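Local coordinates for protein 361aa long hypothetical D-aminopeptidase (Pyrococcus horikoshii, PDB 2DRH) that is of unknown function but probably acts as an aminopeptidase of the DmpA-like S58 peptidase family, at residues D138-N142 / G335-R341; L68-F72 / L255-K260; G30-L34 / H153-A157; K9-F13 / K313-E317. The contacts are given in a common frame with arbitrary orientation. Residue numbers count along the deposited sequence, not the author numbering.

Contact 1. Residues D138-N142 / G335-R341; sequences DSYLN and GRDNHVR
A turn at residues 138-142 docks against 335-341, the loop and returning strand of a beta-hairpin (333-334 with 340-341), with Leu141 CA 4.2 Å from Gly335 CA. Local bonds close both sides: Leu141 N and Asn142 N reach Asp138 O, while Gly335 N to His339 O and His339 N to Arg336 O shape the hairpin loop, where Asp337 and Asn338 take positive phi. Three consecutive carbonyls are satisfied from the hairpin: Ser139 O by Arg336 NE (2.9 Å), Tyr140 O by His339 ND1 (2.8 Å) and Leu141 O by Arg336 N (3.1 Å). Arg336 NH1 pairs with Asp337 OD2 at 2.8 Å; its NH2 bonds Val124 O of the second subunit. Water 2 joins Tyr140 OH (2.9 Å) to Val340 N (2.8 Å). The Tyr140 ring (chi1 t) lies between His339, an offset stack with centroids 4.2 Å apart, and Arg341, whose CZ sits 3.9 Å from the centroid in a cation-pi stack. The Arg341 nitrogens bond Ser177, Gly231 and Gly233. Because His339 ND1 donates to a carbonyl, that nitrogen must carry a proton.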
# COMPACT_ATOMS: atom_id res chain seq x y z
N ASP A 138 -15.84 17.44 15.19
CA ASP A 138 -16.39 17.88 16.48
C ASP A 138 -17.85 18.32 16.39
O ASP A 138 -18.36 18.99 17.29
CB ASP A 138 -15.54 19.02 17.08
CG ASP A 138 -15.21 20.10 16.06
OD1 ASP A 138 -15.92 20.19 15.03
OD2 ASP A 138 -14.25 20.88 16.30
N SER A 139 -18.53 17.91 15.33
CA SER A 139 -19.93 18.30 15.13
C SER A 139 -20.89 18.10 16.30
O SER A 139 -21.82 18.88 16.47
CB SER A 139 -20.49 17.59 13.89
OG SER A 139 -20.56 16.20 14.12
N TYR A 140 -20.67 17.07 17.11
CA TYR A 140 -21.58 16.84 18.23
C TYR A 140 -21.68 18.06 19.15
O TYR A 140 -22.76 18.38 19.65
CB TYR A 140 -21.15 15.62 19.05
CG TYR A 140 -22.20 15.19 20.06
CD1 TYR A 140 -23.40 14.61 19.63
CD2 TYR A 140 -22.01 15.40 21.42
CE1 TYR A 140 -24.39 14.24 20.55
CE2 TYR A 140 -22.99 15.04 22.35
CZ TYR A 140 -24.18 14.46 21.91
OH TYR A 140 -25.13 14.10 22.83
N LEU A 141 -20.56 18.74 19.37
CA LEU A 141 -20.56 19.91 20.23
C LEU A 141 -20.30 21.21 19.46
O LEU A 141 -20.63 22.29 19.93
CB LEU A 141 -19.49 19.76 21.32
CG LEU A 141 -19.68 18.64 22.36
CD1 LEU A 141 -18.45 18.55 23.26
CD2 LEU A 141 -20.92 18.91 23.19
N ASN A 142 -19.73 21.10 18.27
CA ASN A 142 -19.39 22.29 17.51
C ASN A 142 -20.18 22.56 16.24
O ASN A 142 -20.62 21.63 15.55
CB ASN A 142 -17.90 22.27 17.17
CG ASN A 142 -17.46 23.46 16.34
OD1 ASN A 142 -17.70 24.61 16.71
ND2 ASN A 142 -16.82 23.20 15.21
N GLY A 335 -22.51 22.16 24.28
CA GLY A 335 -22.30 22.67 22.94
C GLY A 335 -23.59 22.90 22.18
O GLY A 335 -24.64 23.10 22.79
N ARG A 336 -23.51 22.87 20.86
CA ARG A 336 -24.67 23.08 20.01
C ARG A 336 -25.84 22.21 20.42
O ARG A 336 -25.66 21.06 20.82
CB ARG A 336 -24.30 22.84 18.54
CG ARG A 336 -23.87 21.42 18.19
CD ARG A 336 -25.05 20.61 17.65
NE ARG A 336 -24.61 19.44 16.88
CZ ARG A 336 -25.42 18.65 16.20
NH1 ARG A 336 -26.73 18.90 16.17
NH2 ARG A 336 -24.94 17.61 15.53
N ASP A 337 -27.04 22.77 20.32
CA ASP A 337 -28.27 22.07 20.70
C ASP A 337 -28.22 21.53 22.12
O ASP A 337 -28.77 20.47 22.42
CB ASP A 337 -28.57 20.93 19.73
CG ASP A 337 -28.92 21.42 18.35
OD1 ASP A 337 -29.58 22.48 18.24
OD2 ASP A 337 -28.55 20.74 17.36
N ASN A 338 -27.55 22.27 23.00
CA ASN A 338 -27.44 21.88 24.40
C ASN A 338 -26.84 20.49 24.60
O ASN A 338 -27.01 19.87 25.66
CB ASN A 338 -28.81 21.95 25.08
CG ASN A 338 -29.38 23.35 25.08
OD1 ASN A 338 -28.74 24.29 25.56
ND2 ASN A 338 -30.59 23.50 24.54
N HIS A 339 -26.14 19.98 23.58
CA HIS A 339 -25.50 18.68 23.69
C HIS A 339 -24.42 18.82 24.77
O HIS A 339 -23.78 19.87 24.90
CB HIS A 339 -24.85 18.31 22.36
CG HIS A 339 -25.81 17.82 21.33
ND1 HIS A 339 -25.45 17.59 20.02
CD2 HIS A 339 -27.12 17.47 21.43
CE1 HIS A 339 -26.49 17.12 19.35
NE2 HIS A 339 -27.52 17.04 20.18
N VAL A 340 -24.21 17.77 25.57
CA VAL A 340 -23.18 17.83 26.60
C VAL A 340 -22.41 16.53 26.79
O VAL A 340 -22.97 15.44 26.70
CB VAL A 340 -23.78 18.24 27.98
CG1 VAL A 340 -24.52 19.57 27.86
CG2 VAL A 340 -24.71 17.16 28.49
N ARG A 341 -21.11 16.67 27.04
CA ARG A 341 -20.21 15.55 27.28
C ARG A 341 -19.54 15.85 28.61
O ARG A 341 -18.93 16.91 28.77
CB ARG A 341 -19.13 15.44 26.19
CG ARG A 341 -19.61 15.07 24.80
CD ARG A 341 -20.34 13.73 24.77
NE ARG A 341 -20.35 13.16 23.43
CZ ARG A 341 -21.17 12.20 23.00
NH1 ARG A 341 -22.07 11.69 23.82
NH2 ARG A 341 -21.08 11.76 21.76
O HOH W 1 -23.00 15.72 15.43
O HOH W 2 -25.27 15.21 25.46

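Contact 2. Residues L68-F72 / L255-K260; sequences LAGAF and LNRVAK
Phe72 offers one ring face to the aliphatic chain of Lys260, whose CG lies 3.8 Å from the ring centroid and 22° off its normal, a CH-pi contact. It belongs to a helix-on-sheet layer: helix 252-268 covers strand 65-73 of the large mixed sheet, consistent with the alpha-beta-beta-alpha sandwich of DmpA-type proteins. The short axes of 68-72 and 255-260 approach to 5.8 Å at a signed angle of -41°, running roughly the same way. Such closeness rests on Gly70, whose CA is 4.1 Å from Asn256 CA; a CB there would clash with Leu255 C and Asn256 N. The strand is extended throughout. Beside the glycine, Leu255 (chi1 m, chi2 t) lies along the backbone, its CB 3.5 Å from Gly70 N and its CD1 3.8 Å from Leu68 CB, while Ala259 CB packs 3.7 Å from Ala71 CA and 3.9 Å from Phe72 CB. The amino end of Lys260 is bound across a subunit interface, its NZ to Val73 O of the third subunit. On the other side of the strand, Ala69 and Ala71 point away from the helix and touch helix 83-89. One direct hydrogen bond crosses the contact, from Ala71 N to Asn256 OD1 (2.8 Å, 164°), and water 3 donates to both Ala71 O (3.1 Å) and Asn256 O (3.0 Å).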
# COMPACT_ATOMS: atom_id res chain seq x y z
N LEU A 68 12.80 12.96 9.03
CA LEU A 68 12.33 11.73 8.40
C LEU A 68 11.03 11.35 9.09
O LEU A 68 10.89 11.54 10.30
CB LEU A 68 13.37 10.62 8.55
CG LEU A 68 14.69 10.90 7.81
CD1 LEU A 68 15.66 9.74 8.00
CD2 LEU A 68 14.41 11.11 6.33
N ALA A 69 10.06 10.83 8.34
CA ALA A 69 8.78 10.50 8.95
C ALA A 69 8.04 9.35 8.28
O ALA A 69 8.36 8.95 7.17
CB ALA A 69 7.89 11.73 8.96
N GLY A 70 7.04 8.82 9.00
CA GLY A 70 6.24 7.72 8.50
C GLY A 70 4.80 7.90 8.95
O GLY A 70 4.50 8.77 9.77
N ALA A 71 3.89 7.07 8.43
CA ALA A 71 2.49 7.18 8.81
C ALA A 71 1.69 5.93 8.44
O ALA A 71 2.06 5.19 7.54
CB ALA A 71 1.87 8.39 8.16
N PHE A 72 0.60 5.71 9.17
CA PHE A 72 -0.26 4.57 8.93
C PHE A 72 -1.74 4.93 9.07
O PHE A 72 -2.16 5.53 10.06
CB PHE A 72 0.05 3.44 9.92
CG PHE A 72 -0.92 2.29 9.85
CD1 PHE A 72 -1.03 1.52 8.69
CD2 PHE A 72 -1.74 1.99 10.93
CE1 PHE A 72 -1.93 0.46 8.62
CE2 PHE A 72 -2.65 0.93 10.88
CZ PHE A 72 -2.74 0.17 9.72
N LEU A 255 9.90 4.26 10.32
CA LEU A 255 8.93 5.15 10.95
C LEU A 255 7.50 4.75 10.55
O LEU A 255 6.55 5.02 11.29
CB LEU A 255 9.26 6.60 10.59
CG LEU A 255 10.53 7.10 11.31
CD1 LEU A 255 11.10 8.35 10.65
CD2 LEU A 255 10.21 7.38 12.77
N ASN A 256 7.34 4.09 9.41
CA ASN A 256 6.01 3.62 9.01
C ASN A 256 5.66 2.48 9.96
O ASN A 256 4.51 2.33 10.37
CB ASN A 256 5.99 3.11 7.57
CG ASN A 256 5.82 4.22 6.56
OD1 ASN A 256 5.12 5.20 6.81
ND2 ASN A 256 6.45 4.06 5.40
N ARG A 257 6.67 1.69 10.32
CA ARG A 257 6.46 0.57 11.23
C ARG A 257 6.04 1.11 12.59
O ARG A 257 5.08 0.62 13.20
CB ARG A 257 7.74 -0.27 11.37
CG ARG A 257 8.32 -0.79 10.06
CD ARG A 257 9.53 -1.70 10.30
NE ARG A 257 9.14 -3.04 10.74
CZ ARG A 257 9.95 -3.89 11.37
NH1 ARG A 257 11.20 -3.53 11.65
NH2 ARG A 257 9.52 -5.10 11.72
N VAL A 258 6.75 2.13 13.07
CA VAL A 258 6.44 2.75 14.35
C VAL A 258 5.00 3.27 14.35
O VAL A 258 4.25 3.06 15.30
CB VAL A 258 7.43 3.93 14.63
CG1 VAL A 258 6.93 4.76 15.79
CG2 VAL A 258 8.84 3.37 14.94
N ALA A 259 4.61 3.96 13.28
CA ALA A 259 3.26 4.50 13.19
C ALA A 259 2.20 3.40 13.43
O ALA A 259 1.22 3.63 14.14
CB ALA A 259 3.05 5.16 11.82
N LYS A 260 2.42 2.22 12.86
CA LYS A 260 1.49 1.10 13.02
C LYS A 260 1.33 0.62 14.46
O LYS A 260 0.27 0.12 14.83
CB LYS A 260 1.95 -0.10 12.19
CG LYS A 260 1.64 -0.04 10.71
CD LYS A 260 1.93 -1.39 10.07
CE LYS A 260 1.66 -1.38 8.57
NZ LYS A 260 1.98 -2.71 7.98
O HOH W 3 2.66 2.17 8.00

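Contact 3. Residues G30-L34 / H153-A157; sequences GHVTL and HVVEA
Helix 153-157 lies across strand 30-34 with their short axes 7.4 Å apart at the closest and their N-to-C directions at 140°, so the chains run broadly opposite ways. Apolar packing dominates. Val32 (chi1 t) points at the helix and fits beside Ala157: its CG2 is 3.8 Å from Ala157 CB, 3.4 Å from His153 O and 3.9 Å from Glu156 CG, while its CG1 lies 3.9 Å from His153 CB. Two residues on, Leu34 CD2 sits 4.2 Å from the centroid of the His153 ring (chi1 m) in an off-centre CH-pi contact. A weak polar term closes the other end: Gly30 CA makes a CA-H...O contact with Ala157 O at 3.4 Å, in the place a CB would clash. No conventional hydrogen bond crosses. His31 points away from the helix and bonds Thr53 and Glu166. Strand 28-36 is an outermost strand of its four-stranded sheet within this chain, and helix 151-160 covers it together with the adjoining strand 48-56, where Ala157 touches Val52 and Ala54.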
# COMPACT_ATOMS: atom_id res chain seq x y z
N GLY A 30 1.50 23.96 20.51
CA GLY A 30 0.77 25.19 20.76
C GLY A 30 -0.71 25.02 20.47
O GLY A 30 -1.08 24.26 19.57
N HIS A 31 -1.55 25.72 21.23
CA HIS A 31 -3.01 25.64 21.07
C HIS A 31 -3.70 26.98 20.87
O HIS A 31 -3.20 28.03 21.27
CB HIS A 31 -3.67 25.03 22.31
CG HIS A 31 -3.24 23.64 22.65
ND1 HIS A 31 -3.35 22.59 21.76
CD2 HIS A 31 -2.81 23.11 23.81
CE1 HIS A 31 -3.01 21.47 22.37
NE2 HIS A 31 -2.68 21.76 23.62
N VAL A 32 -4.88 26.91 20.27
CA VAL A 32 -5.76 28.06 20.07
C VAL A 32 -7.13 27.44 20.30
O VAL A 32 -7.55 26.53 19.58
CB VAL A 32 -5.65 28.65 18.65
CG1 VAL A 32 -6.82 29.61 18.39
CG2 VAL A 32 -4.34 29.40 18.51
N THR A 33 -7.81 27.92 21.35
CA THR A 33 -9.11 27.39 21.75
C THR A 33 -10.23 28.36 21.42
O THR A 33 -10.14 29.54 21.74
CB THR A 33 -9.12 27.08 23.26
OG1 THR A 33 -8.02 26.21 23.57
CG2 THR A 33 -10.43 26.40 23.67
N LEU A 34 -11.29 27.85 20.80
CA LEU A 34 -12.43 28.68 20.41
C LEU A 34 -13.74 28.21 21.03
O LEU A 34 -14.31 27.20 20.61
CB LEU A 34 -12.56 28.69 18.89
CG LEU A 34 -11.28 29.13 18.19
CD1 LEU A 34 -11.40 28.93 16.69
CD2 LEU A 34 -11.00 30.59 18.55
N HIS A 153 -5.52 31.88 13.23
CA HIS A 153 -5.49 30.95 14.36
C HIS A 153 -4.37 29.93 14.18
O HIS A 153 -3.74 29.52 15.15
CB HIS A 153 -6.84 30.24 14.51
CG HIS A 153 -7.96 31.16 14.90
ND1 HIS A 153 -9.29 30.84 14.69
CD2 HIS A 153 -7.95 32.38 15.49
CE1 HIS A 153 -10.05 31.83 15.14
NE2 HIS A 153 -9.26 32.77 15.62
N VAL A 154 -4.13 29.55 12.93
CA VAL A 154 -3.09 28.58 12.62
C VAL A 154 -1.70 29.17 12.87
O VAL A 154 -0.83 28.51 13.43
CB VAL A 154 -3.17 28.13 11.15
CG1 VAL A 154 -2.07 27.11 10.86
CG2 VAL A 154 -4.54 27.52 10.87
N VAL A 155 -1.50 30.42 12.46
CA VAL A 155 -0.22 31.07 12.67
C VAL A 155 0.01 31.28 14.17
O VAL A 155 1.13 31.10 14.66
CB VAL A 155 -0.16 32.45 11.95
CG1 VAL A 155 1.17 33.14 12.26
CG2 VAL A 155 -0.33 32.25 10.44
N GLU A 156 -1.05 31.64 14.88
CA GLU A 156 -0.97 31.86 16.32
C GLU A 156 -0.61 30.57 17.06
O GLU A 156 0.26 30.57 17.93
CB GLU A 156 -2.31 32.41 16.84
CG GLU A 156 -2.36 32.76 18.32
CD GLU A 156 -1.26 33.75 18.74
OE1 GLU A 156 -1.05 34.76 18.04
OE2 GLU A 156 -0.62 33.52 19.79
N ALA A 157 -1.28 29.48 16.70
CA ALA A 157 -1.01 28.19 17.34
C ALA A 157 0.46 27.81 17.17
O ALA A 157 1.07 27.27 18.09
CB ALA A 157 -1.91 27.10 16.73

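Contact 4. Residues K9-F13 / K313-E317; sequences KIGVF and KATAE
Two successive backbone amides of the N-terminal arm converge on one helix-borne carboxylate, that of Glu317 in helix 309-328. Val12 N donates to Glu317 OE2 (3.0 Å, 165°) and Phe13 N to Glu317 OE1 (3.1 Å, 155°), so both carboxylate oxygens are engaged by the loop backbone. The loop 9-13 turns at Gly11, whose phi/psi of 83/-173° would jam a side chain against the preceding carbonyl; its CA lies 5.5 Å from Glu317 CA. One helical turn before the glutamate, apolar contacts extend the interface. Phe13 (chi1 m) points toward the helix, with CE2 3.3 Å from Lys313 CD and CD2 4.0 Å from Ala314 CB, and Val12 CG2 lies 4.2 Å from Lys313 CD. The carboxylate charge is balanced by Arg190 of strand 184-193, which forms a salt bridge with Glu317 and also bonds Ile10 O; Phe13 and Ala314 pack on that arginine and on Val192. The arm is thereby fixed along a helix that itself rests on strands 184-193 and 198-207, the helix-on-sheet layering consistent with a DmpA-type alpha-beta-beta-alpha sandwich.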
# COMPACT_ATOMS: atom_id res chain seq x y z
N LYS A 9 -1.12 2.49 36.39
CA LYS A 9 0.10 2.09 35.69
C LYS A 9 -0.22 1.49 34.33
O LYS A 9 -1.03 0.57 34.22
CB LYS A 9 0.85 1.04 36.52
CG LYS A 9 1.17 1.44 37.96
CD LYS A 9 1.50 0.20 38.79
CE LYS A 9 1.94 0.57 40.20
NZ LYS A 9 3.28 1.21 40.21
N ILE A 10 0.41 2.03 33.29
CA ILE A 10 0.22 1.53 31.93
C ILE A 10 1.59 1.26 31.34
O ILE A 10 2.43 2.15 31.26
CB ILE A 10 -0.54 2.56 31.05
CG1 ILE A 10 -2.00 2.64 31.50
CG2 ILE A 10 -0.46 2.16 29.59
CD1 ILE A 10 -2.81 3.68 30.77
N GLY A 11 1.81 0.02 30.93
CA GLY A 11 3.08 -0.36 30.35
C GLY A 11 4.13 -0.67 31.40
O GLY A 11 3.83 -0.71 32.60
N VAL A 12 5.37 -0.87 30.96
CA VAL A 12 6.46 -1.20 31.86
C VAL A 12 7.63 -0.22 31.73
O VAL A 12 8.58 -0.27 32.51
CB VAL A 12 7.00 -2.62 31.58
CG1 VAL A 12 5.88 -3.63 31.73
CG2 VAL A 12 7.59 -2.68 30.18
N PHE A 13 7.56 0.67 30.75
CA PHE A 13 8.63 1.64 30.56
C PHE A 13 8.32 2.88 31.38
O PHE A 13 7.16 3.20 31.63
CB PHE A 13 8.77 2.02 29.09
CG PHE A 13 9.34 0.93 28.23
CD1 PHE A 13 10.62 0.44 28.47
CD2 PHE A 13 8.60 0.38 27.19
CE1 PHE A 13 11.16 -0.58 27.68
CE2 PHE A 13 9.13 -0.64 26.40
CZ PHE A 13 10.41 -1.12 26.64
N LYS A 313 6.99 -1.22 21.51
CA LYS A 313 6.23 -1.34 22.75
C LYS A 313 6.00 0.02 23.40
O LYS A 313 4.88 0.34 23.81
CB LYS A 313 6.95 -2.27 23.73
CG LYS A 313 6.41 -2.19 25.16
CD LYS A 313 7.06 -3.21 26.07
CE LYS A 313 6.63 -4.61 25.70
NZ LYS A 313 5.15 -4.72 25.75
N ALA A 314 7.07 0.82 23.48
CA ALA A 314 7.00 2.15 24.07
C ALA A 314 5.97 3.01 23.33
O ALA A 314 5.28 3.83 23.93
CB ALA A 314 8.38 2.83 24.02
N THR A 315 5.88 2.83 22.02
CA THR A 315 4.92 3.58 21.21
C THR A 315 3.51 3.21 21.64
O THR A 315 2.70 4.09 21.95
CB THR A 315 5.09 3.25 19.71
OG1 THR A 315 6.40 3.64 19.28
CG2 THR A 315 4.03 3.98 18.86
N ALA A 316 3.21 1.92 21.66
CA ALA A 316 1.89 1.44 22.06
C ALA A 316 1.57 1.96 23.46
O ALA A 316 0.44 2.38 23.73
CB ALA A 316 1.85 -0.09 22.04
N GLU A 317 2.56 1.95 24.34
CA GLU A 317 2.35 2.43 25.70
C GLU A 317 2.02 3.91 25.75
O GLU A 317 1.04 4.31 26.37
CB GLU A 317 3.59 2.17 26.56
CG GLU A 317 3.58 0.86 27.29
CD GLU A 317 4.87 0.62 28.06
OE1 GLU A 317 5.33 1.55 28.77
OE2 GLU A 317 5.43 -0.48 27.96

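Overall arrangement
From the N terminus, the first partners appear in the order 9-13, 30-34, 68-72 and 138-142, before any contact has closed. Contact 3 closes first, at 153-157, joining the four-stranded sheet to helix 151-160. Contact 2 closes at 255-260 and crosses contact 3, joining the larger sheet to helix 252-268. Contact 4 then closes at 313-317, enclosing both and tying the N-terminal arm to helix 309-328. Contact 1, opened at 138-142 and closed last at 335-341, crosses all three and joins the loop after strand 132-136 to the hairpin 333-341. Contacts 2 and 4 touch, Val258 O lying 3.7 Å from Thr315 CG2, so their helices pack together; contact 3 lies on the opposite side of the chain's centre from both.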